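Local atomic coordinates of thiaminase-I (Naegleria gruberi, PDB entry 4HCW), a protein that belongs to the thiaminase family and has a mixed alpha/beta architecture in which helices pack around a mixed beta-sheet. Residues 290-303 and 308-322. Residues are numbered along the deposited sequence; the frame is centred on the assembly and turned at random.
Sequences TLVLDLLGLGLTLP and GIAHLAKSSNFYAQL
H311 and Y319 reach the 290-303 segment by different torsions. H311 holds CG opposite its backbone N (chi1 174°), which carries the imidazole across to D294, whereas Y319 sets CG opposite its carbonyl carbon (chi1 -81°) and sends its phenol to the turn after helix 290-298. NE2 of H311 donates to OD1 of D294 at 3.0 Å, a bent bond that meets the carboxylate from above its plane; a charged carboxylate would be expected to favour a proton on NE2. CB of L293 lies 3.7 Å from CD2 of the same imidazole, and T290 brings CG2 to CE1.

The second polar link illustrates how a helix end can be tied to its neighbour. L300, with positive phi, is the C' residue of a Schellman motif, in which L296 O accepts from T301 N. The carbonyl of the same T301 accepts from the hydroxyl of Y319, from above its plane. Carbon atoms surround the phenol: L312 CB, from its own segment, lies over one face toward the rim, CD2 of L302 comes within 3.5 Å of CE2 of Y319, and G297, with no side chain, offers its CA to the hydroxyl end.

Further along, L300 CD1 sits over the centre of the F318 ring in a CH-pi contact, 4.3 Å from its centroid, while L302 CD2 meets L322 CD1 at 3.7 Å. P303 packs on G308 and L312.

The segments 290-298 and 308-313, the latter part of helix 306-313, cross at -65°, and helix 317-328 follows. L302 pairs through its backbone with L118 of strand 110-125, F122 of that strand touches L302 and L322, and V249 of strand 248-250 meets F318.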
loop_
_atom_site.group_PDB
_atom_site.type_symbol
_atom_site.label_atom_id
_atom_site.label_comp_id
_atom_site.label_asym_id
_atom_site.label_seq_id
_atom_site.Cartn_x
_atom_site.Cartn_y
_atom_site.Cartn_z
ATOM N N THR A 290 0.343 -1.892 21.074
ATOM C CA THR A 290 1.748 -1.525 20.922
ATOM C C THR A 290 2.619 -2.696 20.480
ATOM O O THR A 290 3.632 -2.500 19.810
ATOM C CB THR A 290 2.321 -0.930 22.222
ATOM O OG1 THR A 290 2.207 -1.890 23.280
ATOM C CG2 THR A 290 1.567 0.334 22.605
ATOM N N LEU A 291 2.228 -3.910 20.853
ATOM C CA LEU A 291 2.984 -5.094 20.460
ATOM C C LEU A 291 2.818 -5.373 18.971
ATOM O O LEU A 291 3.770 -5.761 18.294
ATOM C CB LEU A 291 2.564 -6.313 21.284
ATOM C CG LEU A 291 3.330 -7.607 20.993
ATOM C CD1 LEU A 291 4.832 -7.375 21.066
ATOM C CD2 LEU A 291 2.915 -8.706 21.957
ATOM N N VAL A 292 1.606 -5.171 18.465
ATOM C CA VAL A 292 1.342 -5.331 17.041
ATOM C C VAL A 292 2.075 -4.247 16.256
ATOM O O VAL A 292 2.679 -4.518 15.219
ATOM C CB VAL A 292 -0.164 -5.265 16.733
ATOM C CG1 VAL A 292 -0.408 -5.369 15.236
ATOM C CG2 VAL A 292 -0.904 -6.370 17.472
ATOM N N LEU A 293 2.023 -3.019 16.768
ATOM C CA LEU A 293 2.713 -1.898 16.145
ATOM C C LEU A 293 4.221 -2.126 16.106
ATOM O O LEU A 293 4.870 -1.855 15.096
ATOM C CB LEU A 293 2.398 -0.592 16.878
ATOM C CG LEU A 293 0.948 -0.102 16.825
ATOM C CD1 LEU A 293 0.806 1.233 17.543
ATOM C CD2 LEU A 293 0.465 0.006 15.388
ATOM N N ASP A 294 4.773 -2.627 17.207
ATOM C CA ASP A 294 6.205 -2.897 17.285
ATOM C C ASP A 294 6.620 -3.989 16.304
ATOM O O ASP A 294 7.690 -3.920 15.701
ATOM C CB ASP A 294 6.614 -3.279 18.711
ATOM C CG ASP A 294 6.601 -2.093 19.660
ATOM O OD1 ASP A 294 6.867 -0.961 19.204
ATOM O OD2 ASP A 294 6.326 -2.294 20.862
ATOM N N LEU A 295 5.763 -4.993 16.148
ATOM C CA LEU A 295 6.017 -6.073 15.201
ATOM C C LEU A 295 5.948 -5.565 13.766
ATOM O O LEU A 295 6.721 -5.994 12.910
ATOM C CB LEU A 295 5.026 -7.220 15.409
ATOM C CG LEU A 295 5.261 -8.098 16.640
ATOM C CD1 LEU A 295 4.081 -9.024 16.863
ATOM C CD2 LEU A 295 6.546 -8.896 16.489
ATOM N N LEU A 296 5.018 -4.649 13.510
ATOM C CA LEU A 296 4.911 -4.011 12.202
ATOM C C LEU A 296 6.180 -3.229 11.889
ATOM O O LEU A 296 6.607 -3.154 10.738
ATOM C CB LEU A 296 3.699 -3.078 12.151
ATOM C CG LEU A 296 2.318 -3.729 12.077
ATOM C CD1 LEU A 296 1.227 -2.674 12.155
ATOM C CD2 LEU A 296 2.183 -4.547 10.803
ATOM N N GLY A 297 6.782 -2.653 12.926
ATOM C CA GLY A 297 8.009 -1.895 12.778
ATOM C C GLY A 297 9.185 -2.758 12.365
ATOM O O GLY A 297 10.128 -2.276 11.738
ATOM N N LEU A 298 9.131 -4.039 12.715
ATOM C CA LEU A 298 10.201 -4.967 12.368
ATOM C C LEU A 298 10.186 -5.290 10.878
ATOM O O LEU A 298 11.210 -5.654 10.300
ATOM C CB LEU A 298 10.084 -6.253 13.188
ATOM C CG LEU A 298 10.139 -6.096 14.709
ATOM C CD1 LEU A 298 10.013 -7.448 15.394
ATOM C CD2 LEU A 298 11.420 -5.391 15.132
ATOM N N GLY A 299 9.017 -5.152 10.261
ATOM C CA GLY A 299 8.868 -5.425 8.843
ATOM C C GLY A 299 8.747 -4.159 8.019
ATOM O O GLY A 299 8.432 -4.212 6.830
ATOM N N LEU A 300 9.002 -3.021 8.661
ATOM C CA LEU A 300 8.899 -1.708 8.024
ATOM C C LEU A 300 7.524 -1.462 7.409
ATOM O O LEU A 300 7.399 -0.764 6.402
ATOM C CB LEU A 300 9.998 -1.510 6.977
ATOM C CG LEU A 300 11.417 -1.345 7.521
ATOM C CD1 LEU A 300 12.393 -1.052 6.396
ATOM C CD2 LEU A 300 11.459 -0.243 8.569
ATOM N N THR A 301 6.499 -2.044 8.017
ATOM C CA THR A 301 5.128 -1.817 7.586
ATOM C C THR A 301 4.620 -0.539 8.239
ATOM O O THR A 301 4.869 -0.298 9.420
ATOM C CB THR A 301 4.216 -2.999 7.961
ATOM O OG1 THR A 301 4.758 -4.214 7.426
ATOM C CG2 THR A 301 2.811 -2.792 7.415
ATOM N N LEU A 302 3.920 0.286 7.469
ATOM C CA LEU A 302 3.464 1.576 7.965
ATOM C C LEU A 302 2.014 1.529 8.426
ATOM O O LEU A 302 1.133 1.118 7.670
ATOM C CB LEU A 302 3.618 2.647 6.885
ATOM C CG LEU A 302 4.927 2.651 6.094
ATOM C CD1 LEU A 302 4.914 3.764 5.060
ATOM C CD2 LEU A 302 6.120 2.789 7.023
ATOM N N PRO A 303 1.764 1.941 9.677
ATOM C CA PRO A 303 0.393 2.134 10.159
ATOM C C PRO A 303 -0.251 3.300 9.420
ATOM O O PRO A 303 0.462 4.147 8.882
ATOM C CB PRO A 303 0.589 2.486 11.636
ATOM C CG PRO A 303 1.929 1.933 11.988
ATOM C CD PRO A 303 2.754 2.106 10.753
ATOM N N GLY A 308 -0.119 5.682 15.217
ATOM C CA GLY A 308 0.673 4.512 14.886
ATOM C C GLY A 308 2.023 4.884 14.306
ATOM O O GLY A 308 3.038 4.264 14.624
ATOM N N ILE A 309 2.032 5.901 13.450
ATOM C CA ILE A 309 3.268 6.383 12.848
ATOM C C ILE A 309 4.157 7.030 13.904
ATOM O O ILE A 309 5.369 6.811 13.928
ATOM C CB ILE A 309 2.988 7.396 11.718
ATOM C CG1 ILE A 309 2.126 6.754 10.630
ATOM C CG2 ILE A 309 4.291 7.912 11.124
ATOM C CD1 ILE A 309 1.781 7.688 9.491
ATOM N N ALA A 310 3.545 7.820 14.780
ATOM C CA ALA A 310 4.272 8.485 15.855
ATOM C C ALA A 310 4.935 7.472 16.780
ATOM O O ALA A 310 6.080 7.654 17.192
ATOM C CB ALA A 310 3.343 9.395 16.643
ATOM N N HIS A 311 4.207 6.404 17.095
ATOM C CA HIS A 311 4.703 5.357 17.984
ATOM C C HIS A 311 5.978 4.700 17.460
ATOM O O HIS A 311 6.876 4.363 18.230
ATOM C CB HIS A 311 3.625 4.292 18.203
ATOM C CG HIS A 311 4.096 3.109 18.990
ATOM N ND1 HIS A 311 4.210 3.125 20.363
ATOM C CD2 HIS A 311 4.487 1.873 18.596
ATOM C CE1 HIS A 311 4.648 1.951 20.781
ATOM N NE2 HIS A 311 4.824 1.173 19.728
ATOM N N LEU A 312 6.052 4.523 16.145
ATOM C CA LEU A 312 7.195 3.855 15.533
ATOM C C LEU A 312 8.298 4.839 15.163
ATOM O O LEU A 312 9.433 4.442 14.903
ATOM C CB LEU A 312 6.752 3.055 14.307
ATOM C CG LEU A 312 5.776 1.917 14.612
ATOM C CD1 LEU A 312 5.381 1.172 13.347
ATOM C CD2 LEU A 312 6.379 0.964 15.634
ATOM N N ALA A 313 7.959 6.123 15.149
ATOM C CA ALA A 313 8.923 7.164 14.810
ATOM C C ALA A 313 9.793 7.527 16.010
ATOM O O ALA A 313 10.844 8.152 15.860
ATOM C CB ALA A 313 8.206 8.397 14.281
ATOM N N LYS A 314 9.352 7.128 17.200
ATOM C CA LYS A 314 10.058 7.461 18.434
ATOM C C LYS A 314 11.383 6.717 18.582
ATOM O O LYS A 314 12.224 7.096 19.397
ATOM C CB LYS A 314 9.168 7.183 19.648
ATOM C CG LYS A 314 7.942 8.074 19.742
ATOM C CD LYS A 314 7.059 7.673 20.911
ATOM C CE LYS A 314 5.824 8.552 21.001
ATOM N NZ LYS A 314 4.948 8.162 22.141
ATOM N N SER A 315 11.568 5.662 17.796
ATOM C CA SER A 315 12.775 4.849 17.896
ATOM C C SER A 315 13.298 4.396 16.535
ATOM O O SER A 315 14.166 3.526 16.452
ATOM C CB SER A 315 12.528 3.640 18.802
ATOM O OG SER A 315 11.357 2.944 18.413
ATOM N N SER A 316 12.771 4.991 15.469
ATOM C CA SER A 316 13.212 4.653 14.119
ATOM C C SER A 316 13.369 5.892 13.245
ATOM O O SER A 316 12.424 6.658 13.061
ATOM C CB SER A 316 12.237 3.672 13.464
ATOM O OG SER A 316 12.641 3.364 12.141
ATOM N N ASN A 317 14.570 6.079 12.707
ATOM C CA ASN A 317 14.843 7.198 11.814
ATOM C C ASN A 317 14.111 7.046 10.484
ATOM O O ASN A 317 13.713 8.033 9.866
ATOM C CB ASN A 317 16.349 7.344 11.582
ATOM C CG ASN A 317 16.685 8.448 10.599
ATOM O OD1 ASN A 317 16.991 8.187 9.437
ATOM N ND2 ASN A 317 16.624 9.691 11.063
ATOM N N PHE A 318 13.939 5.798 10.056
ATOM C CA PHE A 318 13.209 5.488 8.832
ATOM C C PHE A 318 11.775 5.998 8.915
ATOM O O PHE A 318 11.310 6.717 8.032
ATOM C CB PHE A 318 13.220 3.977 8.580
ATOM C CG PHE A 318 12.516 3.563 7.318
ATOM C CD1 PHE A 318 13.196 3.522 6.111
ATOM C CD2 PHE A 318 11.177 3.201 7.339
ATOM C CE1 PHE A 318 12.552 3.137 4.949
ATOM C CE2 PHE A 318 10.530 2.818 6.180
ATOM C CZ PHE A 318 11.218 2.785 4.984
ATOM N N TYR A 319 11.080 5.623 9.985
ATOM C CA TYR A 319 9.703 6.056 10.201
ATOM C C TYR A 319 9.612 7.563 10.409
ATOM O O TYR A 319 8.576 8.173 10.144
ATOM C CB TYR A 319 9.092 5.326 11.399
ATOM C CG TYR A 319 8.600 3.932 11.082
ATOM C CD1 TYR A 319 9.463 2.844 11.122
ATOM C CD2 TYR A 319 7.274 3.704 10.744
ATOM C CE1 TYR A 319 9.015 1.568 10.832
ATOM C CE2 TYR A 319 6.818 2.435 10.453
ATOM C CZ TYR A 319 7.691 1.371 10.499
ATOM O OH TYR A 319 7.237 0.105 10.208
ATOM N N ALA A 320 10.702 8.157 10.886
ATOM C CA ALA A 320 10.742 9.589 11.154
ATOM C C ALA A 320 10.644 10.401 9.868
ATOM O O ALA A 320 9.907 11.385 9.801
ATOM C CB ALA A 320 12.008 9.949 11.916
ATOM N N GLN A 321 11.387 9.981 8.850
ATOM C CA GLN A 321 11.397 10.674 7.567
ATOM C C GLN A 321 10.034 10.614 6.886
ATOM O O GLN A 321 9.590 11.589 6.280
ATOM C CB GLN A 321 12.465 10.083 6.643
ATOM C CG GLN A 321 13.882 10.196 7.175
ATOM C CD GLN A 321 14.911 9.651 6.205
ATOM O OE1 GLN A 321 14.589 9.314 5.066
ATOM N NE2 GLN A 321 16.158 9.561 6.652
ATOM N N LEU A 322 9.375 9.465 6.992
ATOM C CA LEU A 322 8.074 9.273 6.363
ATOM C C LEU A 322 6.993 10.096 7.054
ATOM O O LEU A 322 6.033 10.531 6.419
ATOM C CB LEU A 322 7.694 7.791 6.352
ATOM C CG LEU A 322 8.660 6.889 5.581
ATOM C CD1 LEU A 322 8.160 5.455 5.557
ATOM C CD2 LEU A 322 8.870 7.411 4.169
#